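PDB 5TTX: hydrogenase 2 maturation peptidase from Thaumarchaeota archaeon SCGC AB-539-E09, which probably acts as a peptidase that trims the C-terminal extension from the large subunit of a [NiFe] hydrogenase during its maturation. Local coordinates for residues V30-S35 with A149-V154; D40-R45 with E156-E161. All blocks are in the same frame, centred on the assembly; numbering follows the deposited sequence.

Interaction 1 (V30-S35 with A149-V154)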
loop_
_atom_site.group_PDB
_atom_site.type_symbol
_atom_site.label_atom_id
_atom_site.label_comp_id
_atom_site.label_asym_id
_atom_site.label_seq_id
_atom_site.Cartn_x
_atom_site.Cartn_y
_atom_site.Cartn_z
ATOM N N VAL A 30 23.107 41.263 12.722
ATOM C CA VAL A 30 22.022 41.823 11.919
ATOM C C VAL A 30 22.067 43.347 11.942
ATOM O O VAL A 30 21.865 43.994 10.907
ATOM C CB VAL A 30 20.666 41.278 12.402
ATOM C CG1 VAL A 30 19.502 42.012 11.714
ATOM C CG2 VAL A 30 20.610 39.786 12.115
ATOM N N ASP A 31 22.346 43.946 13.116
ATOM C CA ASP A 31 22.487 45.400 13.188
ATOM C C ASP A 31 23.553 45.897 12.223
ATOM O O ASP A 31 23.343 46.889 11.518
ATOM C CB ASP A 31 22.852 45.854 14.604
ATOM C CG ASP A 31 21.750 45.616 15.609
ATOM O OD1 ASP A 31 20.646 45.173 15.214
ATOM O OD2 ASP A 31 22.001 45.883 16.804
ATOM N N LEU A 32 24.709 45.227 12.181
ATOM C CA LEU A 32 25.747 45.637 11.239
ATOM C C LEU A 32 25.256 45.530 9.803
ATOM O O LEU A 32 25.415 46.469 9.014
ATOM C CB LEU A 32 27.011 44.807 11.441
ATOM C CG LEU A 32 27.775 45.083 12.734
ATOM C CD1 LEU A 32 28.961 44.123 12.835
ATOM C CD2 LEU A 32 28.256 46.575 12.800
ATOM N N LEU A 33 24.637 44.399 9.453
ATOM C CA LEU A 33 24.162 44.187 8.082
ATOM C C LEU A 33 23.082 45.195 7.701
ATOM O O LEU A 33 23.129 45.788 6.619
ATOM C CB LEU A 33 23.646 42.757 7.930
ATOM C CG LEU A 33 24.745 41.703 8.025
ATOM C CD1 LEU A 33 24.143 40.317 8.112
ATOM C CD2 LEU A 33 25.671 41.809 6.811
ATOM N N SER A 34 22.109 45.419 8.590
ATOM C CA SER A 34 21.065 46.409 8.335
ATOM C C SER A 34 21.612 47.804 8.097
ATOM O O SER A 34 20.915 48.627 7.500
ATOM C CB SER A 34 20.073 46.472 9.496
ATOM O OG SER A 34 19.302 45.276 9.558
ATOM N N SER A 35 22.814 48.118 8.558
ATOM C CA SER A 35 23.325 49.453 8.298
ATOM C C SER A 35 24.205 49.510 7.053
ATOM O O SER A 35 24.638 50.594 6.672
ATOM C CB SER A 35 24.081 50.003 9.518
ATOM O OG SER A 35 25.407 49.514 9.594
ATOM N N ALA A 149 33.807 39.982 11.881
ATOM C CA ALA A 149 34.246 38.793 11.159
ATOM C C ALA A 149 33.053 38.020 10.601
ATOM O O ALA A 149 33.086 37.540 9.460
ATOM C CB ALA A 149 35.078 37.903 12.082
ATOM N N ALA A 150 31.989 37.898 11.393
ATOM C CA ALA A 150 30.810 37.202 10.915
ATOM C C ALA A 150 30.216 37.933 9.728
ATOM O O ALA A 150 29.757 37.302 8.771
ATOM C CB ALA A 150 29.784 37.054 12.044
ATOM N N VAL A 151 30.257 39.270 9.755
ATOM C CA VAL A 151 29.752 40.051 8.628
ATOM C C VAL A 151 30.472 39.642 7.346
ATOM O O VAL A 151 29.845 39.390 6.315
ATOM C CB VAL A 151 29.894 41.558 8.922
ATOM C CG1 VAL A 151 29.823 42.410 7.631
ATOM C CG2 VAL A 151 28.822 41.995 9.892
ATOM N N ASP A 152 31.800 39.529 7.411
ATOM C CA ASP A 152 32.557 39.071 6.254
ATOM C C ASP A 152 32.128 37.679 5.815
ATOM O O ASP A 152 32.006 37.420 4.607
ATOM C CB ASP A 152 34.053 39.092 6.550
ATOM C CG ASP A 152 34.593 40.499 6.710
ATOM O OD1 ASP A 152 33.922 41.466 6.258
ATOM O OD2 ASP A 152 35.694 40.631 7.291
ATOM N N LEU A 153 31.911 36.761 6.773
ATOM C CA LEU A 153 31.494 35.414 6.391
ATOM C C LEU A 153 30.152 35.451 5.686
ATOM O O LEU A 153 29.944 34.757 4.685
ATOM C CB LEU A 153 31.401 34.501 7.608
ATOM C CG LEU A 153 32.692 33.920 8.146
ATOM C CD1 LEU A 153 32.383 32.962 9.321
ATOM C CD2 LEU A 153 33.438 33.219 7.040
ATOM N N VAL A 154 29.234 36.264 6.199
ATOM C CA VAL A 154 27.940 36.459 5.555
ATOM C C VAL A 154 28.112 37.008 4.145
ATOM O O VAL A 154 27.499 36.519 3.184
ATOM C CB VAL A 154 27.069 37.388 6.411
ATOM C CG1 VAL A 154 25.836 37.820 5.629
ATOM C CG2 VAL A 154 26.695 36.685 7.683
#
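L32 and L33 meet V151 and V154 where helix 25-34 packs against helix 141-158. Over these turns the axes come within 10.0 Å and cross at -60°, and the backbones are nearest at L33 and V151, whose CA atoms are 7.0 Å apart.

The contact between the segments is wholly apolar. L32 lies roughly at right angles across V151: CG2 of V151 sits 3.6 Å from L32 CD1 and 3.7 Å from L32 CB, so the methyl bears on both the root and one end of the leucine. That methyl is anti to the carbonyl carbon of V151, because CG1 takes the place anti to the backbone N (chi1 161°). L33 and V154 instead extend toward one another tip to tip, with L33 CD1 3.9 Å from V154 CG1. The other fork of L33, CD2, makes a looser contact with V151 CG1 at 4.3 Å, which lets L33 span both valines. Next to these segments, T147 and H148 of helix 141-158 also border L32, while L38 lies on L33.

Hydrogen bonds of S34 and S35 stay within segment 30-35. The carbonyl of V30 accepts both S34 N and S34 OG, the hydroxyl at 3.2 Å standing well above the carbonyl plane. L32 O likewise takes S35 N and S35 OG from one face of its plane. D31, by contrast, forms a salt bridge with R18 through OD1.

With no hydrogen bond linking the segments, the helices meet here through branched aliphatic groups, and three of the four touching residues are buried; their fit thus depends on shape and on the exclusion of water.

Interaction 2 (D40-R45 with E156-E161)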
loop_
_atom_site.group_PDB
_atom_site.type_symbol
_atom_site.label_atom_id
_atom_site.label_comp_id
_atom_site.label_asym_id
_atom_site.label_seq_id
_atom_site.Cartn_x
_atom_site.Cartn_y
_atom_site.Cartn_z
ATOM N N ASP A 40 18.064 44.378 -2.077
ATOM C CA ASP A 40 16.712 44.220 -1.541
ATOM C C ASP A 40 16.364 42.764 -1.276
ATOM O O ASP A 40 15.553 42.476 -0.383
ATOM C CB ASP A 40 15.678 44.813 -2.501
ATOM C CG ASP A 40 15.518 46.312 -2.339
ATOM O OD1 ASP A 40 15.261 46.991 -3.358
ATOM O OD2 ASP A 40 15.655 46.816 -1.199
ATOM N N TYR A 41 16.957 41.829 -2.025
ATOM C CA TYR A 41 16.534 40.443 -1.886
ATOM C C TYR A 41 17.068 39.793 -0.606
ATOM O O TYR A 41 16.580 38.727 -0.215
ATOM C CB TYR A 41 16.923 39.644 -3.147
ATOM C CG TYR A 41 18.400 39.396 -3.303
ATOM C CD1 TYR A 41 19.032 38.382 -2.577
ATOM C CD2 TYR A 41 19.169 40.151 -4.174
ATOM C CE1 TYR A 41 20.392 38.159 -2.680
ATOM C CE2 TYR A 41 20.530 39.900 -4.322
ATOM C CZ TYR A 41 21.129 38.910 -3.555
ATOM O OH TYR A 41 22.469 38.656 -3.663
ATOM N N VAL A 42 18.030 40.413 0.064
ATOM C CA VAL A 42 18.519 39.933 1.348
ATOM C C VAL A 42 17.632 40.484 2.459
ATOM O O VAL A 42 17.410 41.695 2.537
ATOM C CB VAL A 42 19.979 40.355 1.560
ATOM C CG1 VAL A 42 20.465 39.912 2.940
ATOM C CG2 VAL A 42 20.832 39.765 0.473
ATOM N N ASP A 43 17.115 39.602 3.315
ATOM C CA ASP A 43 16.454 40.012 4.553
ATOM C C ASP A 43 17.381 39.688 5.718
ATOM O O ASP A 43 17.582 38.514 6.045
ATOM C CB ASP A 43 15.123 39.296 4.761
ATOM C CG ASP A 43 14.007 39.914 4.002
ATOM O OD1 ASP A 43 12.869 39.457 4.223
ATOM O OD2 ASP A 43 14.257 40.830 3.176
ATOM N N ALA A 44 17.948 40.718 6.338
ATOM C CA ALA A 44 18.685 40.576 7.593
ATOM C C ALA A 44 17.691 40.806 8.722
ATOM O O ALA A 44 17.223 41.922 8.907
ATOM C CB ALA A 44 19.837 41.574 7.670
ATOM N N ARG A 45 17.337 39.755 9.456
ATOM C CA ARG A 45 16.218 39.825 10.387
ATOM C C ARG A 45 16.678 39.445 11.788
ATOM O O ARG A 45 17.329 38.406 11.988
ATOM C CB ARG A 45 15.057 38.926 9.926
ATOM C CG ARG A 45 13.956 39.700 9.175
ATOM C CD ARG A 45 12.856 38.805 8.572
ATOM N NE ARG A 45 12.145 37.990 9.565
ATOM C CZ ARG A 45 11.358 36.956 9.263
ATOM N NH1 ARG A 45 10.746 36.268 10.222
ATOM N NH2 ARG A 45 11.182 36.602 7.996
ATOM N N GLU A 156 30.688 36.865 2.173
ATOM C CA GLU A 156 31.337 35.927 1.264
ATOM C C GLU A 156 30.380 34.832 0.845
ATOM O O GLU A 156 30.339 34.456 -0.332
ATOM C CB GLU A 156 32.558 35.297 1.898
ATOM C CG GLU A 156 33.682 36.253 2.168
ATOM C CD GLU A 156 34.695 35.648 3.115
ATOM O OE1 GLU A 156 35.723 36.309 3.381
ATOM O OE2 GLU A 156 34.454 34.507 3.583
ATOM N N ALA A 157 29.610 34.310 1.802
ATOM C CA ALA A 157 28.623 33.285 1.507
ATOM C C ALA A 157 27.662 33.731 0.422
ATOM O O ALA A 157 27.202 32.909 -0.372
ATOM C CB ALA A 157 27.838 32.943 2.772
ATOM N N LEU A 158 27.357 35.023 0.368
ATOM C CA LEU A 158 26.397 35.578 -0.570
ATOM C C LEU A 158 27.040 36.150 -1.824
ATOM O O LEU A 158 26.321 36.620 -2.712
ATOM C CB LEU A 158 25.562 36.663 0.122
ATOM C CG LEU A 158 24.709 36.165 1.289
ATOM C CD1 LEU A 158 23.972 37.307 1.999
ATOM C CD2 LEU A 158 23.727 35.128 0.761
ATOM N N GLY A 159 28.365 36.137 -1.924
ATOM C CA GLY A 159 29.003 36.719 -3.089
ATOM C C GLY A 159 29.075 38.229 -3.097
ATOM O O GLY A 159 29.352 38.816 -4.145
ATOM N N LEU A 160 28.867 38.878 -1.951
ATOM C CA LEU A 160 28.815 40.328 -1.848
ATOM C C LEU A 160 30.098 40.946 -1.307
ATOM O O LEU A 160 30.148 42.170 -1.125
ATOM C CB LEU A 160 27.640 40.731 -0.957
ATOM C CG LEU A 160 26.278 40.300 -1.489
ATOM C CD1 LEU A 160 25.211 40.627 -0.477
ATOM C CD2 LEU A 160 25.971 40.970 -2.847
ATOM N N GLU A 161 31.127 40.142 -1.043
ATOM C CA GLU A 161 32.371 40.659 -0.470
ATOM C C GLU A 161 33.176 41.400 -1.524
ATOM O O GLU A 161 32.751 42.446 -2.007
ATOM C CB GLU A 161 33.209 39.528 0.151
ATOM C CG GLU A 161 34.046 38.732 -0.830
ATOM C CD GLU A 161 33.246 37.675 -1.593
ATOM O OE1 GLU A 161 31.999 37.788 -1.697
ATOM O OE2 GLU A 161 33.879 36.721 -2.092
HETATM O O HOH W 1 23.541 36.664 -2.852
#
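This is a small, partly buried contact, apolar with a water beside it, between the start of strand 42-48, outermost of the sheet on its side within the chain, and the C-terminal end of helix 141-158 with the tail that follows. V42 and L158 form its apolar centre: CG2 of V42 faces CD1 of L158 at 4.3 Å, a loose touch consistent with the 9.2 Å between their CA atoms. V42 also touches V12, and L158 reaches V10 and K63, so both are continuous with the side chains of the inner strands.

Y41 borders this pair. Its chi1 of 71° sets CG beside both backbone N and carbonyl carbon, and the ring stretches toward the tail until OH lies 4.3 Å from CD2 of L160. A water in the plane of the ring, at its edge, donates to L158 O at 2.8 Å. Its separation of 2.4 Å from Y41 OH is unusually short, leaving the details of that half of the bridge doubtful.

G159, with a positive phi of 77°, turns the chain out of the helix; its N bonds back to E156 O at 3.0 Å, and the reversal delivers L160 to the tyrosine. The helix thus ends in a Schellman motif laid over the sheet, an arrangement that fits the α/β/α fold of hydrogenase maturation proteases, in which helices pack on a five-stranded mixed sheet.

Interactions 1 and 2 lie side by side, their centres 9 Å apart, and share helix 141-158: its later turns, 149-154, serve 30-35 and its end serves 40-45. Helix 25-34 and strand 42-48 are consecutive in the chain and pack directly on each other, with V30 CG2 3.6 Å from R45 O, V30 CG1 3.6 Å from A44 O and L33 CB 4.0 Å from A44 CB. L33 therefore bridges the two contacts, touching A44 on the strand and V151 and V154 on the last helix. Together the two contacts pack the chain's final helix against an early helix-strand unit more than a hundred residues away. Neither contact includes a metal or ligand.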